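Local coordinates for septation protein imp2 (Schizosaccharomyces pombe, PDB 5C1F) that is required for normal septation, taking part in medial-ring disassembly, and binds membrane phospholipids through its F-BAR domain, at residues 155-160 / 167-172; 127-132 / 198-203; 79-84 / 241-246. One frame throughout, in Å; residues are numbered along the deposited sequence.

Interaction 1 of 3, residues 155-160 / 167-172; sequences SQQNML and KNNAKL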
# COMPACT_ATOMS: atom_id res chain seq x y z
N SER A 155 -63.52 61.63 -28.13
CA SER A 155 -64.45 60.90 -28.98
C SER A 155 -65.89 61.00 -28.46
O SER A 155 -66.84 60.87 -29.23
CB SER A 155 -64.04 59.43 -29.09
OG SER A 155 -64.04 58.79 -27.83
N GLN A 156 -66.03 61.25 -27.17
CA GLN A 156 -67.35 61.39 -26.55
C GLN A 156 -68.00 62.72 -26.89
O GLN A 156 -69.21 62.86 -26.80
CB GLN A 156 -67.25 61.23 -25.03
CG GLN A 156 -67.14 59.80 -24.55
CD GLN A 156 -68.37 58.98 -24.87
OE1 GLN A 156 -68.44 58.31 -25.91
NE2 GLN A 156 -69.36 59.04 -23.99
N GLN A 157 -67.19 63.70 -27.28
CA GLN A 157 -67.69 65.04 -27.55
C GLN A 157 -68.61 65.09 -28.76
O GLN A 157 -69.42 66.01 -28.91
CB GLN A 157 -66.52 66.01 -27.76
CG GLN A 157 -65.68 66.24 -26.52
CD GLN A 157 -64.47 67.10 -26.80
OE1 GLN A 157 -63.75 66.87 -27.77
NE2 GLN A 157 -64.25 68.11 -25.96
N ASN A 158 -68.50 64.09 -29.63
CA ASN A 158 -69.27 64.05 -30.87
C ASN A 158 -70.74 63.67 -30.65
O ASN A 158 -71.61 64.10 -31.40
CB ASN A 158 -68.63 63.09 -31.86
CG ASN A 158 -67.20 63.48 -32.20
OD1 ASN A 158 -66.85 64.66 -32.22
ND2 ASN A 158 -66.36 62.48 -32.47
N MET A 159 -71.00 62.87 -29.62
CA MET A 159 -72.35 62.36 -29.39
C MET A 159 -72.97 62.82 -28.07
O MET A 159 -74.17 62.64 -27.86
CB MET A 159 -72.34 60.83 -29.46
CG MET A 159 -72.10 60.26 -30.85
SD MET A 159 -73.45 60.60 -32.01
CE MET A 159 -74.83 59.83 -31.16
N LEU A 160 -72.17 63.40 -27.18
CA LEU A 160 -72.68 63.85 -25.89
C LEU A 160 -73.28 65.25 -25.94
O LEU A 160 -73.01 66.03 -26.86
CB LEU A 160 -71.59 63.81 -24.83
CG LEU A 160 -71.18 62.43 -24.31
CD1 LEU A 160 -70.12 62.56 -23.22
CD2 LEU A 160 -72.39 61.66 -23.80
N LYS A 167 -69.55 67.55 -18.11
CA LYS A 167 -68.91 66.66 -17.15
C LYS A 167 -67.80 65.88 -17.84
O LYS A 167 -66.75 65.62 -17.25
CB LYS A 167 -69.94 65.71 -16.53
CG LYS A 167 -69.35 64.66 -15.60
CD LYS A 167 -68.78 65.28 -14.34
CE LYS A 167 -68.23 64.21 -13.40
NZ LYS A 167 -67.74 64.78 -12.12
N ASN A 168 -68.04 65.53 -19.09
CA ASN A 168 -67.05 64.84 -19.91
C ASN A 168 -65.87 65.76 -20.23
O ASN A 168 -64.72 65.34 -20.17
CB ASN A 168 -67.69 64.34 -21.21
CG ASN A 168 -66.69 63.77 -22.18
OD1 ASN A 168 -66.31 62.60 -22.08
ND2 ASN A 168 -66.26 64.58 -23.14
N ASN A 169 -66.17 67.01 -20.57
CA ASN A 169 -65.13 67.98 -20.88
C ASN A 169 -64.33 68.37 -19.64
O ASN A 169 -63.17 68.77 -19.74
CB ASN A 169 -65.74 69.21 -21.54
CG ASN A 169 -66.30 68.92 -22.93
OD1 ASN A 169 -65.97 67.90 -23.54
ND2 ASN A 169 -67.14 69.81 -23.43
N ALA A 170 -64.95 68.25 -18.47
CA ALA A 170 -64.26 68.47 -17.21
C ALA A 170 -63.24 67.36 -16.98
O ALA A 170 -62.09 67.62 -16.61
CB ALA A 170 -65.25 68.54 -16.06
N LYS A 171 -63.66 66.12 -17.19
CA LYS A 171 -62.78 64.96 -17.08
C LYS A 171 -61.64 65.06 -18.09
O LYS A 171 -60.50 64.72 -17.78
CB LYS A 171 -63.55 63.66 -17.29
CG LYS A 171 -64.60 63.36 -16.25
CD LYS A 171 -65.50 62.22 -16.71
CE LYS A 171 -66.58 61.92 -15.69
NZ LYS A 171 -67.41 60.73 -16.06
N LEU A 172 -61.98 65.51 -19.29
CA LEU A 172 -60.99 65.67 -20.35
C LEU A 172 -59.94 66.70 -19.95
O LEU A 172 -58.75 66.48 -20.12
CB LEU A 172 -61.67 66.09 -21.66
CG LEU A 172 -60.75 66.49 -22.81
CD1 LEU A 172 -59.80 65.36 -23.17
CD2 LEU A 172 -61.56 66.92 -24.02

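Interaction 2 of 3, residues 127-132 / 198-203; sequences KDKLSK and ARWTNE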
# COMPACT_ATOMS: atom_id res chain seq x y z
N LYS A 127 -30.35 44.10 -8.77
CA LYS A 127 -31.62 44.41 -8.12
C LYS A 127 -32.08 45.83 -8.44
O LYS A 127 -33.27 46.07 -8.65
CB LYS A 127 -31.54 44.21 -6.61
CG LYS A 127 -31.76 42.78 -6.15
CD LYS A 127 -31.78 42.69 -4.62
CE LYS A 127 -32.08 41.28 -4.14
NZ LYS A 127 -31.04 40.31 -4.59
N ASP A 128 -31.13 46.76 -8.47
CA ASP A 128 -31.43 48.14 -8.80
C ASP A 128 -31.85 48.27 -10.26
O ASP A 128 -32.74 49.04 -10.60
CB ASP A 128 -30.23 49.05 -8.52
CG ASP A 128 -30.53 50.52 -8.73
OD1 ASP A 128 -31.15 51.13 -7.83
OD2 ASP A 128 -30.16 51.06 -9.79
N LYS A 129 -31.20 47.49 -11.13
CA LYS A 129 -31.53 47.49 -12.55
C LYS A 129 -32.97 47.05 -12.78
O LYS A 129 -33.71 47.68 -13.53
CB LYS A 129 -30.58 46.57 -13.33
CG LYS A 129 -30.91 46.46 -14.81
CD LYS A 129 -30.23 45.26 -15.44
CE LYS A 129 -30.71 45.02 -16.86
NZ LYS A 129 -30.23 43.72 -17.41
N LEU A 130 -33.37 45.97 -12.12
CA LEU A 130 -34.74 45.49 -12.24
C LEU A 130 -35.70 46.44 -11.54
O LEU A 130 -36.84 46.62 -11.98
CB LEU A 130 -34.87 44.08 -11.66
CG LEU A 130 -34.02 43.01 -12.35
CD1 LEU A 130 -34.20 41.65 -11.68
CD2 LEU A 130 -34.35 42.93 -13.84
N SER A 131 -35.25 47.07 -10.46
CA SER A 131 -36.08 48.01 -9.72
C SER A 131 -36.44 49.23 -10.57
O SER A 131 -37.60 49.64 -10.61
CB SER A 131 -35.38 48.46 -8.44
OG SER A 131 -36.19 49.36 -7.71
N LYS A 132 -35.44 49.82 -11.23
CA LYS A 132 -35.70 50.96 -12.10
C LYS A 132 -36.61 50.55 -13.26
O LYS A 132 -37.52 51.29 -13.63
CB LYS A 132 -34.40 51.55 -12.64
CG LYS A 132 -33.39 51.97 -11.58
CD LYS A 132 -34.01 52.86 -10.52
CE LYS A 132 -32.97 53.24 -9.48
NZ LYS A 132 -33.59 53.75 -8.22
N ALA A 198 -26.36 51.45 -17.80
CA ALA A 198 -24.97 51.83 -18.05
C ALA A 198 -24.08 51.31 -16.94
O ALA A 198 -23.00 50.77 -17.20
CB ALA A 198 -24.85 53.34 -18.17
N ARG A 199 -24.53 51.45 -15.70
CA ARG A 199 -23.78 50.95 -14.56
C ARG A 199 -23.75 49.43 -14.56
O ARG A 199 -22.74 48.82 -14.19
CB ARG A 199 -24.39 51.47 -13.25
CG ARG A 199 -24.21 52.97 -13.04
CD ARG A 199 -24.52 53.37 -11.60
NE ARG A 199 -25.87 52.99 -11.21
CZ ARG A 199 -26.92 53.80 -11.27
NH1 ARG A 199 -26.78 55.04 -11.71
NH2 ARG A 199 -28.12 53.36 -10.89
N TRP A 200 -24.85 48.82 -14.98
CA TRP A 200 -24.95 47.37 -15.05
C TRP A 200 -23.97 46.77 -16.05
O TRP A 200 -23.31 45.77 -15.76
CB TRP A 200 -26.37 46.94 -15.40
CG TRP A 200 -26.45 45.52 -15.85
CD1 TRP A 200 -26.66 45.07 -17.12
CD2 TRP A 200 -26.28 44.36 -15.03
NE1 TRP A 200 -26.65 43.70 -17.14
CE2 TRP A 200 -26.42 43.24 -15.87
CE3 TRP A 200 -26.04 44.16 -13.67
CZ2 TRP A 200 -26.32 41.93 -15.39
CZ3 TRP A 200 -25.94 42.86 -13.20
CH2 TRP A 200 -26.08 41.77 -14.06
N THR A 201 -23.89 47.37 -17.23
CA THR A 201 -23.00 46.92 -18.29
C THR A 201 -21.54 46.92 -17.82
O THR A 201 -20.80 45.96 -18.07
CB THR A 201 -23.13 47.79 -19.55
OG1 THR A 201 -24.43 47.60 -20.13
CG2 THR A 201 -22.07 47.44 -20.58
N ASN A 202 -21.14 47.98 -17.14
CA ASN A 202 -19.78 48.09 -16.63
C ASN A 202 -19.49 47.11 -15.50
O ASN A 202 -18.40 46.54 -15.43
CB ASN A 202 -19.50 49.51 -16.16
CG ASN A 202 -18.97 50.40 -17.26
OD1 ASN A 202 -18.21 49.95 -18.12
ND2 ASN A 202 -19.36 51.67 -17.25
N GLU A 203 -20.46 46.93 -14.62
CA GLU A 203 -20.27 46.10 -13.44
C GLU A 203 -20.25 44.62 -13.79
O GLU A 203 -19.46 43.85 -13.25
CB GLU A 203 -21.37 46.38 -12.41
CG GLU A 203 -20.86 46.43 -10.98
CD GLU A 203 -19.79 47.49 -10.78
OE1 GLU A 203 -20.02 48.65 -11.19
OE2 GLU A 203 -18.73 47.16 -10.22

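Interaction 3 of 3, residues 79-84 / 241-246; sequences KAEVDN and DQACER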
# COMPACT_ATOMS: atom_id res chain seq x y z
N LYS A 79 13.69 -6.93 7.39
CA LYS A 79 12.64 -6.46 8.28
C LYS A 79 12.78 -4.97 8.55
O LYS A 79 11.79 -4.25 8.64
CB LYS A 79 12.65 -7.25 9.59
CG LYS A 79 11.31 -7.31 10.28
CD LYS A 79 11.26 -8.44 11.30
CE LYS A 79 12.34 -8.26 12.36
NZ LYS A 79 12.10 -6.99 13.11
N ALA A 80 14.02 -4.52 8.68
CA ALA A 80 14.29 -3.10 8.86
C ALA A 80 13.92 -2.30 7.61
O ALA A 80 13.48 -1.16 7.71
CB ALA A 80 15.75 -2.87 9.21
N GLU A 81 14.09 -2.90 6.44
CA GLU A 81 13.81 -2.19 5.20
C GLU A 81 12.32 -2.21 4.87
O GLU A 81 11.81 -1.29 4.22
CB GLU A 81 14.63 -2.76 4.04
CG GLU A 81 16.12 -2.43 4.11
CD GLU A 81 16.42 -0.93 4.10
OE1 GLU A 81 15.52 -0.12 3.80
OE2 GLU A 81 17.58 -0.55 4.41
N VAL A 82 11.62 -3.25 5.31
CA VAL A 82 10.17 -3.28 5.21
C VAL A 82 9.60 -2.19 6.13
O VAL A 82 8.60 -1.54 5.81
CB VAL A 82 9.60 -4.67 5.58
CG1 VAL A 82 8.10 -4.60 5.88
CG2 VAL A 82 9.87 -5.66 4.46
N ASP A 83 10.26 -1.98 7.27
CA ASP A 83 9.90 -0.92 8.19
C ASP A 83 10.13 0.45 7.56
O ASP A 83 9.31 1.36 7.71
CB ASP A 83 10.69 -1.04 9.50
CG ASP A 83 10.09 -0.22 10.63
OD1 ASP A 83 8.89 0.15 10.54
OD2 ASP A 83 10.81 0.05 11.61
N ASN A 84 11.24 0.59 6.84
CA ASN A 84 11.53 1.84 6.13
C ASN A 84 10.49 2.12 5.06
O ASN A 84 10.14 3.27 4.80
CB ASN A 84 12.93 1.80 5.51
CG ASN A 84 14.02 2.05 6.53
OD1 ASN A 84 13.79 2.70 7.55
ND2 ASN A 84 15.21 1.54 6.25
N ASP A 241 11.74 1.24 -3.85
CA ASP A 241 12.71 0.59 -4.72
C ASP A 241 14.12 0.71 -4.16
O ASP A 241 14.93 -0.22 -4.30
CB ASP A 241 12.66 1.17 -6.14
CG ASP A 241 13.63 0.48 -7.07
OD1 ASP A 241 13.61 -0.76 -7.13
OD2 ASP A 241 14.44 1.18 -7.72
N GLN A 242 14.43 1.84 -3.53
CA GLN A 242 15.73 2.03 -2.90
C GLN A 242 15.89 1.08 -1.72
O GLN A 242 16.98 0.55 -1.49
CB GLN A 242 15.93 3.47 -2.44
CG GLN A 242 16.12 4.48 -3.57
CD GLN A 242 17.36 4.19 -4.40
OE1 GLN A 242 18.49 4.38 -3.95
NE2 GLN A 242 17.14 3.75 -5.64
N ALA A 243 14.81 0.85 -0.99
CA ALA A 243 14.83 -0.07 0.14
C ALA A 243 15.06 -1.50 -0.33
O ALA A 243 15.81 -2.26 0.29
CB ALA A 243 13.54 0.03 0.94
N CYS A 244 14.40 -1.87 -1.43
CA CYS A 244 14.58 -3.19 -2.03
C CYS A 244 16.01 -3.40 -2.48
O CYS A 244 16.56 -4.48 -2.32
CB CYS A 244 13.63 -3.38 -3.21
SG CYS A 244 11.91 -3.53 -2.73
N GLU A 245 16.59 -2.35 -3.06
CA GLU A 245 17.95 -2.43 -3.57
C GLU A 245 18.93 -2.67 -2.43
O GLU A 245 19.90 -3.41 -2.58
CB GLU A 245 18.31 -1.16 -4.33
CG GLU A 245 19.48 -1.33 -5.28
CD GLU A 245 19.15 -2.22 -6.46
OE1 GLU A 245 18.21 -1.89 -7.22
OE2 GLU A 245 19.83 -3.26 -6.64
N ARG A 246 18.67 -2.05 -1.28
CA ARG A 246 19.53 -2.23 -0.12
C ARG A 246 19.43 -3.67 0.42
O ARG A 246 20.43 -4.22 0.89
CB ARG A 246 19.19 -1.22 0.97
CG ARG A 246 19.58 0.22 0.61
CD ARG A 246 19.50 1.19 1.79
NE ARG A 246 18.13 1.38 2.27
CZ ARG A 246 17.29 2.29 1.80
NH1 ARG A 246 17.66 3.11 0.83
NH2 ARG A 246 16.06 2.39 2.30

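Interaction 1 of 3, residues 155-160 / 167-172
Gln157 reaches across to Asn168, Asn169 and Leu172. From its CB, CG lies anti to the carbonyl carbon (chi1 -67°), which places Gln157 CG 3.4 Å from Asn169 OD1 and also near Asn168 ND2. Extended beyond CG, the chain brings Gln157 CD to 4.0 Å from Leu172 CD2. At the tip Gln157 NE2 donates to Asn169 OD1 over 3.0 Å, with an N-H...O angle of 160°. The two amides stand almost perpendicular, 84° apart: the acceptor lies near the plane of the Gln157 amide, while the donor sits above the Asn169 carbonyl plane. The same nitrogen also rests on Leu172 CD2, so polar and apolar contacts share one atom. With Gln157 cut back to an alanine, Asn169 OD1 would probably be left with just the weak bond from Asn168 ND2, its NE2 donor gone, and Leu172 CD2 is likely to lose part of its packing. Beside this, Asn168 fills the middle, its OD1 3.4 Å from Gln156 CB and its CB 3.6 Å from Leu160 CD1. Asn168 ND2 is tied mainly to the carbonyl of Tyr153. These contacts lie at the turn of the antiparallel helical hairpin formed by helices 69-155 and 162-252, at one far end of the F-BAR domain.

Interaction 2 of 3, residues 127-132 / 198-203
Lys129 lies over one face of the Trp200 indole, while the preceding residues of the two helices, Asp128 and Arg199, pair through their charged groups; the two pairs present quite different geometries. The lysine leaves its backbone with CG opposite the main-chain nitrogen (chi1 177°) and then runs extended, which carries the chain over the ring. Its CD sits 3.9 Å from the centroid of the Trp200 five-membered ring and only 14° off the normal, a CH-pi contact. Farther along, Lys129 NZ reaches 4.0 Å from that same centroid in a cation-pi interaction, its nearest ring atom being Trp200 NE1 at 3.6 Å. Aliphatic chain and ammonium group thus use the same face. The charge itself is paired with Asp17, and Tyr197 offers a further cation-pi partner. Trp200 in turn meets the rings of Trp204 and His126, so the indole is part of a wider aromatic group.

Asp128 and Arg199 are turned differently, the carboxylate and guanidinium planes being 50° apart. Arg199, bent at its third torsion, offers NH2 at the guanidinium edge, 3.3 Å from Asp128 OD2. The N-H points well off the line, making this a weak hydrogen bond within a salt bridge. Asp128 OD2 also bonds Ser196 OG, and its OD1 has a long ion pair with Lys132 NZ at 3.6 Å.

Chemically, the contact between helices 69-155 and 162-252 is therefore mixed: a buried lysine is accommodated by a pi face under its outer part, from CD to NZ, and by Asp17 at its ammonium group, whereas at the more exposed margin one carboxylate serves both Lys132 and Arg199, weakly in each case, in a small salt-bridge network that probably offsets part of their positive charge.

Interaction 3 of 3, residues 79-84 / 241-246
Glu81 and Arg246 carry this contact through a side-on, two-nitrogen salt bridge. Arg246 NE donates to Glu81 OE2 at 2.9 Å, nearly straight and in the guanidinium plane, while Arg246 NH2 donates to Glu81 OE1 at 3.0 Å. The pairing is not flat: NE approaches OE2 from above the carboxylate plane, whereas NH2 meets OE1 on the syn side, somewhat out of plane. Glu81 is folded at its second torsion (chi2 -60°), which also lays OE1 3.5 Å from Ala243 CB. Ala243 lies opposite Glu81, the pair whose CA atoms are nearest across the two segments.

A second layer fixes these groups. Asn84, one helical turn on, donates from ND2 to Glu81 OE1 over 3.0 Å at an angle of 175°, and it arrives from the face of the carboxylate opposite to Arg246 NH2. Two bonds thus hold OE1, and a third at OE2 should restrict rotation of the group. On the other helix, Arg246 bends at its third torsion and folds back on its own backbone, with Gln242 O and Ala243 CA over one guanidinium face.

The two helices run antiparallel, their short segments at 173° with a closest axis approach of 9.2 Å. Away from this pairing, Val82 packs on Met55 and Ser59 of helix 18-59 and on Phe229 of the second subunit, and Cys244 lies against Ser234 of that subunit. The salt bridge thus joins helices 69-155 and 162-252 within a subunit, while other faces of the same helices meet helix 18-59 and the dimer partner.

Interactions 2 and 3 join helix 69-155 to helix 162-252, and interaction 1 joins the connection between them to the start of helix 162-252. They are nested: interaction 1 lies within the loop closed by interaction 2, and interaction 2 within that closed by interaction 3. The pattern is that of a long hairpin sampled from its turn toward its open end. Centres of interactions 1 and 2 are about 43 Å apart, those of 2 and 3 about 67 Å, and those of 1 and 3 about 108 Å. Interaction 3 lies across the chain's centre from the others, toward the Cys70-Cys254 disulfide. Contacts spaced this widely reflect the elongated helical hairpin of an F-BAR domain, a membrane-binding module that forms a dimer.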